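Local coordinates for protein uroporphyrinogen III synthase (Thermus thermophilus, PDB 1WCW) that probably catalyses the closure of a linear tetrapyrrole, hydroxymethylbilane, to uroporphyrinogen III, a precursor of haem and other tetrapyrroles, at residues 209-223 against 232-244. Sequence-based numbering, arbitrary orientation.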
loop_
_atom_site.group_PDB
_atom_site.type_symbol
_atom_site.label_atom_id
_atom_site.label_comp_id
_atom_site.label_asym_id
_atom_site.label_seq_id
_atom_site.Cartn_x
_atom_site.Cartn_y
_atom_site.Cartn_z
ATOM N N ARG A 209 -18.071 -8.910 4.646
ATOM C CA ARG A 209 -18.032 -9.440 3.271
ATOM C C ARG A 209 -19.427 -9.389 2.676
ATOM O O ARG A 209 -19.602 -8.937 1.539
ATOM C CB ARG A 209 -17.540 -10.862 3.292
ATOM C CG ARG A 209 -17.551 -11.483 1.950
ATOM C CD ARG A 209 -17.107 -12.934 1.982
ATOM N NE ARG A 209 -15.778 -13.109 2.439
ATOM C CZ ARG A 209 -15.415 -13.837 3.496
ATOM N NH1 ARG A 209 -14.126 -13.940 3.778
ATOM N NH2 ARG A 209 -16.304 -14.434 4.299
ATOM N N GLU A 210 -20.448 -9.854 3.422
ATOM C CA GLU A 210 -21.808 -9.791 2.919
ATOM C C GLU A 210 -22.225 -8.346 2.596
ATOM O O GLU A 210 -22.797 -8.101 1.531
ATOM C CB GLU A 210 -22.783 -10.418 3.923
ATOM C CG GLU A 210 -24.241 -10.279 3.507
ATOM C CD GLU A 210 -25.154 -11.103 4.420
ATOM O OE1 GLU A 210 -26.382 -11.042 4.243
ATOM O OE2 GLU A 210 -24.605 -11.819 5.285
ATOM N N ALA A 211 -21.889 -7.406 3.492
ATOM C CA ALA A 211 -22.250 -6.026 3.246
ATOM C C ALA A 211 -21.576 -5.461 1.967
ATOM O O ALA A 211 -22.252 -4.828 1.171
ATOM C CB ALA A 211 -21.904 -5.194 4.466
ATOM N N LEU A 212 -20.271 -5.753 1.781
ATOM C CA LEU A 212 -19.519 -5.212 0.607
ATOM C C LEU A 212 -19.835 -5.939 -0.687
ATOM O O LEU A 212 -19.522 -5.449 -1.748
ATOM C CB LEU A 212 -18.025 -5.201 0.856
ATOM C CG LEU A 212 -17.642 -4.139 1.907
ATOM C CD1 LEU A 212 -16.226 -4.327 2.332
ATOM C CD2 LEU A 212 -17.887 -2.772 1.395
ATOM N N ASN A 213 -20.478 -7.104 -0.630
ATOM C CA ASN A 213 -20.922 -7.779 -1.833
ATOM C C ASN A 213 -22.379 -7.460 -2.168
ATOM O O ASN A 213 -22.731 -7.406 -3.328
ATOM C CB ASN A 213 -20.810 -9.285 -1.676
ATOM C CG ASN A 213 -19.442 -9.785 -1.949
ATOM O OD1 ASN A 213 -18.689 -9.165 -2.729
ATOM N ND2 ASN A 213 -19.075 -10.890 -1.331
ATOM N N THR A 214 -23.224 -7.232 -1.178
ATOM C CA THR A 214 -24.643 -7.104 -1.457
ATOM C C THR A 214 -25.331 -5.854 -1.091
ATOM O O THR A 214 -26.444 -5.655 -1.518
ATOM C CB THR A 214 -25.375 -8.269 -0.792
ATOM O OG1 THR A 214 -25.454 -8.080 0.599
ATOM C CG2 THR A 214 -24.692 -9.613 -1.087
ATOM N N ARG A 215 -24.708 -4.995 -0.313
ATOM C CA ARG A 215 -25.370 -3.764 0.127
ATOM C C ARG A 215 -24.586 -2.477 -0.091
ATOM O O ARG A 215 -25.201 -1.412 -0.271
ATOM C CB ARG A 215 -25.747 -3.806 1.614
ATOM C CG ARG A 215 -26.755 -4.911 2.050
ATOM C CD ARG A 215 -26.882 -4.951 3.585
ATOM N NE ARG A 215 -25.922 -4.091 4.266
ATOM C CZ ARG A 215 -24.980 -4.537 5.089
ATOM N NH1 ARG A 215 -24.130 -3.685 5.653
ATOM N NH2 ARG A 215 -24.888 -5.837 5.355
ATOM N N VAL A 216 -23.253 -2.527 -0.001
ATOM C CA VAL A 216 -22.424 -1.331 -0.212
ATOM C C VAL A 216 -21.489 -1.663 -1.355
ATOM O O VAL A 216 -20.841 -2.732 -1.333
ATOM C CB VAL A 216 -21.603 -1.097 1.063
ATOM C CG1 VAL A 216 -20.640 0.078 0.834
ATOM C CG2 VAL A 216 -22.540 -0.792 2.225
ATOM N N LYS A 217 -21.368 -0.802 -2.315
ATOM C CA LYS A 217 -20.485 -1.115 -3.470
ATOM C C LYS A 217 -19.029 -0.786 -3.120
ATOM O O LYS A 217 -18.725 0.362 -2.776
ATOM C CB LYS A 217 -20.997 -0.329 -4.657
ATOM C CG LYS A 217 -22.367 -0.877 -5.127
ATOM C CD LYS A 217 -22.937 0.004 -6.182
ATOM C CE LYS A 217 -24.273 -0.571 -6.709
ATOM N NZ LYS A 217 -25.311 -0.667 -5.676
ATOM N N ALA A 218 -18.141 -1.770 -3.296
ATOM C CA ALA A 218 -16.742 -1.537 -3.036
ATOM C C ALA A 218 -16.074 -0.982 -4.261
ATOM O O ALA A 218 -16.261 -1.532 -5.388
ATOM C CB ALA A 218 -16.087 -2.814 -2.603
ATOM N N LEU A 219 -15.339 0.105 -4.121
ATOM C CA LEU A 219 -14.663 0.749 -5.228
ATOM C C LEU A 219 -13.187 0.651 -4.961
ATOM O O LEU A 219 -12.750 0.852 -3.823
ATOM C CB LEU A 219 -15.035 2.253 -5.364
ATOM C CG LEU A 219 -16.538 2.524 -5.187
ATOM C CD1 LEU A 219 -16.794 4.017 -5.223
ATOM C CD2 LEU A 219 -17.354 1.841 -6.223
ATOM N N ALA A 220 -12.402 0.348 -6.014
ATOM C CA ALA A 220 -10.942 0.185 -5.815
ATOM C C ALA A 220 -10.137 1.062 -6.751
ATOM O O ALA A 220 -10.475 1.040 -7.952
ATOM C CB ALA A 220 -10.523 -1.300 -6.039
ATOM N N VAL A 221 -9.163 1.747 -6.231
ATOM C CA VAL A 221 -8.215 2.485 -7.093
ATOM C C VAL A 221 -7.011 1.563 -7.180
ATOM O O VAL A 221 -6.289 1.373 -6.176
ATOM C CB VAL A 221 -7.763 3.791 -6.448
ATOM C CG1 VAL A 221 -6.689 4.490 -7.355
ATOM C CG2 VAL A 221 -8.936 4.707 -6.287
ATOM N N GLY A 222 -6.841 0.946 -8.354
ATOM C CA GLY A 222 -5.680 0.091 -8.619
ATOM C C GLY A 222 -6.043 -1.390 -8.663
ATOM O O GLY A 222 -6.911 -1.889 -7.860
ATOM N N ARG A 223 -5.428 -2.141 -9.580
ATOM C CA ARG A 223 -5.637 -3.559 -9.665
ATOM C C ARG A 223 -5.168 -4.308 -8.396
ATOM O O ARG A 223 -5.767 -5.346 -8.028
ATOM C CB ARG A 223 -4.881 -4.114 -10.933
ATOM C CG ARG A 223 -5.554 -5.246 -11.645
ATOM C CD ARG A 223 -6.883 -4.772 -12.212
ATOM N NE ARG A 223 -7.970 -5.607 -11.706
ATOM C CZ ARG A 223 -9.220 -5.528 -12.117
ATOM N NH1 ARG A 223 -10.141 -6.317 -11.610
ATOM N NH2 ARG A 223 -9.540 -4.659 -13.074
ATOM N N TRP A 232 -10.338 -11.476 -0.096
ATOM C CA TRP A 232 -11.222 -11.576 1.061
ATOM C C TRP A 232 -12.623 -11.972 0.638
ATOM O O TRP A 232 -13.518 -11.927 1.474
ATOM C CB TRP A 232 -11.236 -10.279 1.868
ATOM C CG TRP A 232 -10.006 -10.108 2.693
ATOM C CD1 TRP A 232 -8.830 -9.394 2.386
ATOM C CD2 TRP A 232 -9.782 -10.639 4.014
ATOM N NE1 TRP A 232 -7.947 -9.461 3.410
ATOM C CE2 TRP A 232 -8.489 -10.222 4.425
ATOM C CE3 TRP A 232 -10.543 -11.430 4.894
ATOM C CZ2 TRP A 232 -7.937 -10.533 5.676
ATOM C CZ3 TRP A 232 -9.998 -11.739 6.155
ATOM C CH2 TRP A 232 -8.705 -11.302 6.532
ATOM N N GLY A 233 -12.831 -12.329 -0.624
ATOM C CA GLY A 233 -14.156 -12.752 -1.040
ATOM C C GLY A 233 -15.087 -11.631 -1.446
ATOM O O GLY A 233 -16.303 -11.820 -1.493
ATOM N N VAL A 234 -14.563 -10.436 -1.745
ATOM C CA VAL A 234 -15.374 -9.323 -2.193
ATOM C C VAL A 234 -15.048 -8.923 -3.604
ATOM O O VAL A 234 -13.853 -8.809 -3.940
ATOM C CB VAL A 234 -15.163 -8.112 -1.267
ATOM C CG1 VAL A 234 -15.892 -6.874 -1.856
ATOM C CG2 VAL A 234 -15.674 -8.458 0.143
ATOM N N LYS A 235 -16.026 -8.840 -4.486
ATOM C CA LYS A 235 -15.740 -8.394 -5.821
ATOM C C LYS A 235 -16.015 -6.882 -5.942
ATOM O O LYS A 235 -17.157 -6.439 -5.719
ATOM C CB LYS A 235 -16.676 -9.144 -6.812
ATOM C CG LYS A 235 -16.441 -8.758 -8.267
ATOM C CD LYS A 235 -17.514 -9.394 -9.136
ATOM C CE LYS A 235 -17.506 -8.880 -10.536
ATOM N NZ LYS A 235 -18.067 -7.509 -10.588
ATOM N N PRO A 236 -15.032 -6.057 -6.288
ATOM C CA PRO A 236 -15.288 -4.608 -6.412
ATOM C C PRO A 236 -16.344 -4.346 -7.443
ATOM O O PRO A 236 -16.376 -5.025 -8.518
ATOM C CB PRO A 236 -13.994 -4.021 -6.887
ATOM C CG PRO A 236 -12.972 -5.078 -6.661
ATOM C CD PRO A 236 -13.647 -6.409 -6.591
ATOM N N PHE A 237 -17.195 -3.367 -7.200
ATOM C CA PHE A 237 -18.196 -3.001 -8.163
ATOM C C PHE A 237 -17.472 -2.237 -9.274
ATOM O O PHE A 237 -17.872 -2.301 -10.465
ATOM C CB PHE A 237 -19.235 -2.056 -7.492
ATOM C CG PHE A 237 -20.287 -1.546 -8.438
ATOM C CD1 PHE A 237 -21.328 -2.377 -8.814
ATOM C CD2 PHE A 237 -20.204 -0.246 -8.939
ATOM C CE1 PHE A 237 -22.305 -1.919 -9.701
ATOM C CE2 PHE A 237 -21.178 0.235 -9.841
ATOM C CZ PHE A 237 -22.223 -0.620 -10.207
ATOM N N TYR A 238 -16.501 -1.400 -8.984
ATOM C CA TYR A 238 -15.786 -0.592 -9.979
ATOM C C TYR A 238 -14.317 -0.496 -9.593
ATOM O O TYR A 238 -13.960 -0.308 -8.413
ATOM C CB TYR A 238 -16.412 0.786 -10.006
ATOM C CG TYR A 238 -15.785 1.758 -10.940
ATOM C CD1 TYR A 238 -16.052 1.734 -12.307
ATOM C CD2 TYR A 238 -14.829 2.628 -10.483
ATOM C CE1 TYR A 238 -15.276 2.600 -13.197
ATOM C CE2 TYR A 238 -14.100 3.456 -11.322
ATOM C CZ TYR A 238 -14.329 3.414 -12.662
ATOM O OH TYR A 238 -13.481 4.246 -13.392
ATOM N N VAL A 239 -13.428 -0.657 -10.579
ATOM C CA VAL A 239 -11.989 -0.567 -10.392
ATOM C C VAL A 239 -11.424 0.537 -11.296
ATOM O O VAL A 239 -11.592 0.452 -12.538
ATOM C CB VAL A 239 -11.262 -1.869 -10.686
ATOM C CG1 VAL A 239 -9.751 -1.738 -10.468
ATOM C CG2 VAL A 239 -11.837 -2.977 -9.831
ATOM N N ASP A 240 -10.772 1.515 -10.717
ATOM C CA ASP A 240 -10.176 2.618 -11.501
ATOM C C ASP A 240 -8.667 2.396 -11.609
ATOM O O ASP A 240 -7.993 2.096 -10.639
ATOM C CB ASP A 240 -10.391 3.914 -10.827
ATOM C CG ASP A 240 -10.094 5.059 -11.729
ATOM O OD1 ASP A 240 -10.982 5.469 -12.508
ATOM O OD2 ASP A 240 -8.969 5.526 -11.631
ATOM N N GLU A 241 -8.110 2.648 -12.790
ATOM C CA GLU A 241 -6.694 2.410 -12.946
ATOM C C GLU A 241 -5.911 3.645 -13.283
ATOM O O GLU A 241 -4.849 3.546 -13.922
ATOM C CB GLU A 241 -6.480 1.362 -14.000
ATOM C CG GLU A 241 -6.853 0.014 -13.466
ATOM C CD GLU A 241 -6.696 -1.058 -14.485
ATOM O OE1 GLU A 241 -5.546 -1.283 -14.920
ATOM O OE2 GLU A 241 -7.718 -1.668 -14.870
ATOM N N THR A 242 -6.368 4.785 -12.798
ATOM C CA THR A 242 -5.697 6.048 -13.067
ATOM C C THR A 242 -5.103 6.725 -11.874
ATOM O O THR A 242 -4.340 7.683 -12.028
ATOM C CB THR A 242 -6.657 7.124 -13.646
ATOM O OG1 THR A 242 -7.482 7.662 -12.593
ATOM C CG2 THR A 242 -7.485 6.583 -14.774
ATOM N N GLU A 243 -5.466 6.295 -10.674
ATOM C CA GLU A 243 -4.932 6.999 -9.516
ATOM C C GLU A 243 -5.497 8.457 -9.374
ATOM O O GLU A 243 -5.045 9.205 -8.483
ATOM C CB GLU A 243 -3.389 7.028 -9.571
ATOM C CG GLU A 243 -2.722 5.640 -9.647
ATOM C CD GLU A 243 -1.182 5.698 -9.561
ATOM O OE1 GLU A 243 -0.549 6.332 -10.430
ATOM O OE2 GLU A 243 -0.589 5.101 -8.627
ATOM N N ARG A 244 -6.459 8.885 -10.215
ATOM C CA ARG A 244 -7.045 10.232 -10.059
ATOM C C ARG A 244 -8.392 10.056 -9.331
ATOM O O ARG A 244 -9.193 9.231 -9.786
ATOM C CB ARG A 244 -7.294 10.890 -11.419
ATOM C CG ARG A 244 -5.989 11.107 -12.212
ATOM C CD ARG A 244 -6.203 12.178 -13.293
ATOM N NE ARG A 244 -7.138 11.698 -14.315
ATOM C CZ ARG A 244 -6.858 10.728 -15.176
ATOM N NH1 ARG A 244 -7.771 10.350 -16.040
ATOM N NH2 ARG A 244 -5.658 10.169 -15.173
HETATM O O HOH W 1 -18.627 -4.547 -4.136
#
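Parallel strands 217-221 and 238-240 pair here in a beta-alpha-beta unit whose crossover is helix 223-231. A hydrogen bond from Phe237 N to Ala218 O (2.7 Å) starts the backbone ladder. Ala220 N to Tyr238 O, Asp240 N to Ala220 O and Gly222 N to Asp240 O continue it. Before the strands, the end of helix 205-214 grips the chain that leaves the crossover helix. The Arg209 guanidinium meets Trp232 O edge-on, with NE at 2.7 Å and NH1 at 3.1 Å. The NE bond is the straighter. Asn213 bridges two backbone groups with its amide: ND2 gives a nearly straight bond to Gly233 O (2.9 Å, 170°), and OD1 accepts from Lys235 N at 3.2 Å. Val234, between the two residues that Asn213 holds, packs CG1 on Leu212 CB and Ala218 CB. One water joins Leu212 O, Ala218 N and Lys235 O. At the partly exposed margin, Lys217 lies alongside Phe237 and sets CD over the ring centre, 3.7 Å from the centroid, a CH-pi contact. At the far end, one face of the Arg223 guanidinium, near its rim, rests on Val239 CG1. Strand 238-240 is an outer strand of the five-stranded parallel sheet, and strand 186-189 pairs with the other edge of 217-221. Helix 223-231 covers Ala220 and Val239, while helix 245-260 packs against Leu219 and Val221 on the opposite face.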